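Local coordinates for putative 5-carboxymethyl-2-hydroxymuconate isomerase (Pseudomonas aeruginosa, PDB 3E6Q), which probably acts as a 5-carboxymethyl-2-hydroxymuconate delta-isomerase, a trimeric enzyme of the tautomerase superfamily that isomerises an intermediate of aromatic breakdown, at residues E28-L33 / E69-G74; P23-E28 / A85-L90. All blocks are in the same frame, centred on the assembly; numbering follows the deposited sequence.

Contact 1. Residues E28-L33 / E69-G74. With NA (sodium ion), chain R; FMT (formic acid), chain N.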
# COMPACT_ATOMS: atom_id res chain seq x y z
N GLU A 28 -8.73 -0.69 -4.39
CA GLU A 28 -9.10 0.53 -3.70
C GLU A 28 -10.18 1.22 -4.53
O GLU A 28 -10.02 1.43 -5.73
CB GLU A 28 -7.92 1.49 -3.59
CG GLU A 28 -6.78 1.12 -2.70
CD GLU A 28 -5.63 2.07 -2.96
OE1 GLU A 28 -5.48 3.12 -2.24
OE2 GLU A 28 -4.82 1.78 -3.91
N ALA A 29 -11.28 1.59 -3.88
CA ALA A 29 -12.42 2.26 -4.51
C ALA A 29 -12.75 3.51 -3.70
O ALA A 29 -12.82 3.47 -2.48
CB ALA A 29 -13.59 1.34 -4.53
N THR A 30 -12.92 4.65 -4.36
CA THR A 30 -13.36 5.82 -3.65
C THR A 30 -14.78 5.53 -3.05
O THR A 30 -15.59 4.79 -3.62
CB THR A 30 -13.34 7.06 -4.55
OG1 THR A 30 -14.15 6.85 -5.74
CG2 THR A 30 -11.87 7.43 -4.91
N ALA A 31 -15.08 6.16 -1.91
CA ALA A 31 -16.32 5.89 -1.16
C ALA A 31 -17.61 6.23 -1.92
O ALA A 31 -18.68 5.68 -1.63
CB ALA A 31 -16.28 6.62 0.23
N ASN A 32 -17.51 7.15 -2.89
CA ASN A 32 -18.63 7.52 -3.79
C ASN A 32 -18.87 6.62 -4.97
O ASN A 32 -19.77 6.87 -5.76
CB ASN A 32 -18.46 8.97 -4.26
CG ASN A 32 -17.23 9.20 -5.10
OD1 ASN A 32 -16.33 8.38 -5.10
ND2 ASN A 32 -17.19 10.35 -5.81
N LEU A 33 -18.03 5.59 -5.14
CA LEU A 33 -18.16 4.68 -6.26
C LEU A 33 -19.24 3.64 -6.02
O LEU A 33 -19.20 2.89 -5.03
CB LEU A 33 -16.83 3.95 -6.54
CG LEU A 33 -16.82 3.11 -7.83
CD1 LEU A 33 -17.08 3.98 -9.09
CD2 LEU A 33 -15.46 2.42 -7.93
N GLU A 69 -12.11 6.54 2.22
CA GLU A 69 -13.05 7.48 2.80
C GLU A 69 -12.66 8.92 2.56
O GLU A 69 -13.49 9.84 2.68
CB GLU A 69 -13.14 7.19 4.30
CG GLU A 69 -13.65 5.77 4.64
CD GLU A 69 -13.86 5.54 6.16
OE1 GLU A 69 -14.38 4.44 6.50
OE2 GLU A 69 -13.51 6.43 6.99
N ALA A 70 -11.38 9.17 2.28
CA ALA A 70 -10.92 10.54 2.09
C ALA A 70 -10.03 10.58 0.84
O ALA A 70 -8.95 10.01 0.86
CB ALA A 70 -10.15 11.11 3.34
N TYR A 71 -10.54 11.20 -0.21
CA TYR A 71 -9.93 11.08 -1.54
C TYR A 71 -10.16 12.37 -2.29
O TYR A 71 -11.15 13.11 -2.05
CB TYR A 71 -10.53 9.86 -2.32
CG TYR A 71 -12.00 9.97 -2.50
CD1 TYR A 71 -12.89 9.55 -1.48
CD2 TYR A 71 -12.53 10.62 -3.59
CE1 TYR A 71 -14.22 9.76 -1.59
CE2 TYR A 71 -13.93 10.79 -3.72
CZ TYR A 71 -14.75 10.35 -2.68
OH TYR A 71 -16.07 10.64 -2.80
N ARG A 72 -9.28 12.60 -3.26
CA ARG A 72 -9.51 13.69 -4.21
C ARG A 72 -8.78 13.41 -5.52
O ARG A 72 -7.65 12.99 -5.52
CB ARG A 72 -9.09 15.05 -3.65
CG ARG A 72 -9.68 16.18 -4.46
CD ARG A 72 -9.07 17.55 -4.15
NE ARG A 72 -9.78 18.60 -4.92
CZ ARG A 72 -10.72 19.43 -4.45
NH1 ARG A 72 -11.30 20.32 -5.29
NH2 ARG A 72 -11.11 19.38 -3.18
N GLN A 73 -9.51 13.56 -6.61
CA GLN A 73 -9.00 13.42 -7.96
C GLN A 73 -8.88 14.82 -8.58
O GLN A 73 -9.87 15.54 -8.77
CB GLN A 73 -9.90 12.52 -8.77
CG GLN A 73 -9.41 12.25 -10.17
CD GLN A 73 -10.26 11.18 -10.85
OE1 GLN A 73 -11.14 10.59 -10.23
NE2 GLN A 73 -10.01 10.94 -12.09
N GLY A 74 -7.64 15.22 -8.81
CA GLY A 74 -7.35 16.52 -9.34
C GLY A 74 -7.61 17.68 -8.39
O GLY A 74 -7.62 17.53 -7.17
NA NA R . -4.11 -0.72 -4.62
C FMT N . -11.70 21.78 -0.56
O1 FMT N . -11.50 21.31 0.63
O2 FMT N . -12.52 21.29 -1.44
O HOH W 1 -2.06 -0.92 -2.91
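The type I beta turn T30-L33, into which strand 24-30 runs, rests against the tyrosine ring of Y71 near the end of strand 62-73, a worked example of an aromatic side chain packing on a strand end. T30 lies over the ring: its CB stands 3.7 Å from the centroid of the Y71 ring, 8° from the ring normal, which makes a CH-pi contact almost centred on the face. The methyl CG2 of T30 leans toward the inner end of the ring, 3.5 Å from CG of Y71. A chi1 of 59° puts CG of Y71 between the backbone N and the carbonyl carbon; the T30 and Y71 side chains cross at about a right angle. Farther out, the N32 amide sits by the phenol, its plane turned 37° from that of the ring. CG of N32 packs 3.0 Å from OH of Y71, while OD1 and ND2 of N32 each lie 3.2 Å from that OH at angles too poor for a hydrogen bond. The methyl of A31 adds an apolar touch, CB to CE1 of Y71 at 4.2 Å.

The amide is held instead by its own turn and by the loop leading into strand 82-90. T30 OG1 donates to N32 OD1 at 2.7 Å, T30 OG1 also meets the N of Y82, and N32 ND2 bonds the backbone O of R80. L33 N to T30 O, at 3.0 Å, closes the turn. Y71 to Q73 also pair in an antiparallel ladder with a strand of the second subunit, the intersubunit sheet extension found in tautomerase-superfamily trimers.

Contact 2. Residues P23-E28 / A85-L90. With NA (sodium ion), chain R.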
# COMPACT_ATOMS: atom_id res chain seq x y z
N PRO A 23 -0.19 -14.58 -5.62
CA PRO A 23 -0.09 -13.10 -5.55
C PRO A 23 -0.94 -12.38 -4.46
O PRO A 23 -1.90 -12.94 -3.90
CB PRO A 23 -0.62 -12.67 -6.91
CG PRO A 23 -1.62 -13.74 -7.27
CD PRO A 23 -1.06 -15.01 -6.74
N HIS A 24 -0.60 -11.10 -4.25
CA HIS A 24 -1.37 -10.21 -3.41
C HIS A 24 -2.06 -9.21 -4.29
O HIS A 24 -1.42 -8.60 -5.13
CB HIS A 24 -0.45 -9.50 -2.37
CG HIS A 24 0.08 -10.40 -1.31
ND1 HIS A 24 -0.69 -10.80 -0.24
CD2 HIS A 24 1.28 -11.02 -1.18
CE1 HIS A 24 0.04 -11.60 0.53
NE2 HIS A 24 1.24 -11.73 -0.01
N LEU A 25 -3.36 -9.03 -4.09
CA LEU A 25 -4.12 -8.08 -4.89
C LEU A 25 -4.85 -7.13 -3.95
O LEU A 25 -5.61 -7.57 -3.07
CB LEU A 25 -5.11 -8.79 -5.77
CG LEU A 25 -6.10 -7.92 -6.53
CD1 LEU A 25 -5.31 -7.06 -7.54
CD2 LEU A 25 -7.22 -8.71 -7.21
N VAL A 26 -4.62 -5.83 -4.13
CA VAL A 26 -5.31 -4.80 -3.34
C VAL A 26 -6.14 -3.93 -4.28
O VAL A 26 -5.58 -3.30 -5.20
CB VAL A 26 -4.33 -3.92 -2.51
CG1 VAL A 26 -5.14 -2.84 -1.70
CG2 VAL A 26 -3.41 -4.78 -1.60
N ILE A 27 -7.45 -3.90 -4.06
CA ILE A 27 -8.39 -3.06 -4.79
C ILE A 27 -8.82 -1.91 -3.88
O ILE A 27 -9.24 -2.16 -2.75
CB ILE A 27 -9.62 -3.86 -5.29
CG1 ILE A 27 -9.21 -5.05 -6.19
CG2 ILE A 27 -10.64 -2.94 -6.04
CD1 ILE A 27 -10.37 -5.92 -6.57
N GLU A 28 -8.73 -0.69 -4.39
CA GLU A 28 -9.10 0.53 -3.70
C GLU A 28 -10.18 1.22 -4.53
O GLU A 28 -10.02 1.43 -5.73
CB GLU A 28 -7.92 1.49 -3.59
CG GLU A 28 -6.78 1.12 -2.70
CD GLU A 28 -5.63 2.07 -2.96
OE1 GLU A 28 -5.48 3.12 -2.24
OE2 GLU A 28 -4.82 1.78 -3.91
N ALA A 85 -6.38 -1.04 -8.72
CA ALA A 85 -5.86 -2.27 -8.16
C ALA A 85 -4.35 -2.30 -8.32
O ALA A 85 -3.78 -1.78 -9.27
CB ALA A 85 -6.47 -3.47 -8.83
N CYS A 86 -3.71 -2.96 -7.35
CA CYS A 86 -2.27 -3.19 -7.39
C CYS A 86 -2.10 -4.70 -7.18
O CYS A 86 -2.43 -5.25 -6.11
CB CYS A 86 -1.56 -2.39 -6.30
SG CYS A 86 0.24 -2.64 -6.42
N LEU A 87 -1.68 -5.38 -8.23
CA LEU A 87 -1.34 -6.79 -8.20
C LEU A 87 0.15 -6.93 -7.97
O LEU A 87 0.97 -6.42 -8.77
CB LEU A 87 -1.70 -7.49 -9.52
CG LEU A 87 -1.41 -9.00 -9.57
CD1 LEU A 87 -2.33 -9.79 -8.64
CD2 LEU A 87 -1.46 -9.54 -11.04
N SER A 88 0.51 -7.64 -6.91
CA SER A 88 1.93 -7.91 -6.61
C SER A 88 2.24 -9.36 -6.80
O SER A 88 1.63 -10.24 -6.15
CB SER A 88 2.24 -7.52 -5.14
OG SER A 88 2.09 -6.12 -4.91
N ILE A 89 3.20 -9.62 -7.70
CA ILE A 89 3.66 -10.97 -8.01
C ILE A 89 5.16 -11.08 -7.73
O ILE A 89 5.84 -10.07 -7.59
CB ILE A 89 3.33 -11.36 -9.47
CG1 ILE A 89 4.19 -10.59 -10.48
CG2 ILE A 89 1.80 -11.37 -9.74
CD1 ILE A 89 4.09 -11.09 -11.93
N LEU A 90 5.69 -12.30 -7.71
CA LEU A 90 7.12 -12.49 -7.54
C LEU A 90 7.85 -12.01 -8.79
O LEU A 90 7.34 -12.14 -9.93
CB LEU A 90 7.48 -13.93 -7.25
CG LEU A 90 6.93 -14.45 -5.94
CD1 LEU A 90 7.11 -15.95 -5.73
CD2 LEU A 90 7.52 -13.64 -4.79
NA NA R . -4.11 -0.72 -4.62
O HOH W 1 -2.06 -0.92 -2.91
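The imidazole of H24, whose CB lies 4.3 Å from CB of S88 on the facing strand, is a flat group gripped at both nitrogens: ND1 bonds R64, while NE2 meets OH of Y135 in the same chain and OG of S124 of the third subunit. The ring of H84 of that third subunit meets it with the planes about 35° apart. Between the backbones, H24 N bonds S88 O, and S88 N returns to H24 O at 2.8 Å. At the next hydrogen-bonded pair, V26 N meets C86 O at 3.0 Å, and C86 N bonds V26 O in turn.

These are the hydrogen-bonded pairs of an antiparallel ladder at the centre of the four-stranded mixed sheet, part of the beta-alpha-beta scaffold of the tautomerase superfamily. L25 with L87 and I27 with A85 are the non-hydrogen-bonded pairs. On their side of the sheet lies helix 39-52, where L25 packs on A46, I27 on L42 and L43, and L87 on L50. L25 has CG anti to the backbone N (chi1 172°), which lets CD1 bend across to CB of A85 at 4.0 Å. CD1 of L87 packs against P23, 3.8 Å from its CB, and CG2 of I89 also packs on that proline.

On the face of V26 and C86 a sodium ion is bound by OE2 of E28 at 2.7 Å, with a water as a further ligand. CB of C86 comes within 3.5 Å of the sodium, and V26 also flanks it. OE1 of E28 forms a salt bridge with R64 of the second subunit.

Overall arrangement
Both contacts use strand 24-30: contact 2 joins most of it, residues 24-28, to strand 82-90, and contact 1 sets its final residue and the following turn beside the end of strand 62-73. Strand 24-30 thus lies between its two partners in the sheet. The centres of the two contacts are about 18 Å apart, and E28 belongs to both. Contact 2 is buried, its centre about 5 Å from that of the chain, whereas the centre of contact 1, a surface contact, lies about 16 Å from the centre of the chain. Along the chain, contact 1 is nested within the loop that contact 2 closes. The sodium site lies at the E28 junction, and both regions touch neighbouring subunits of the trimer.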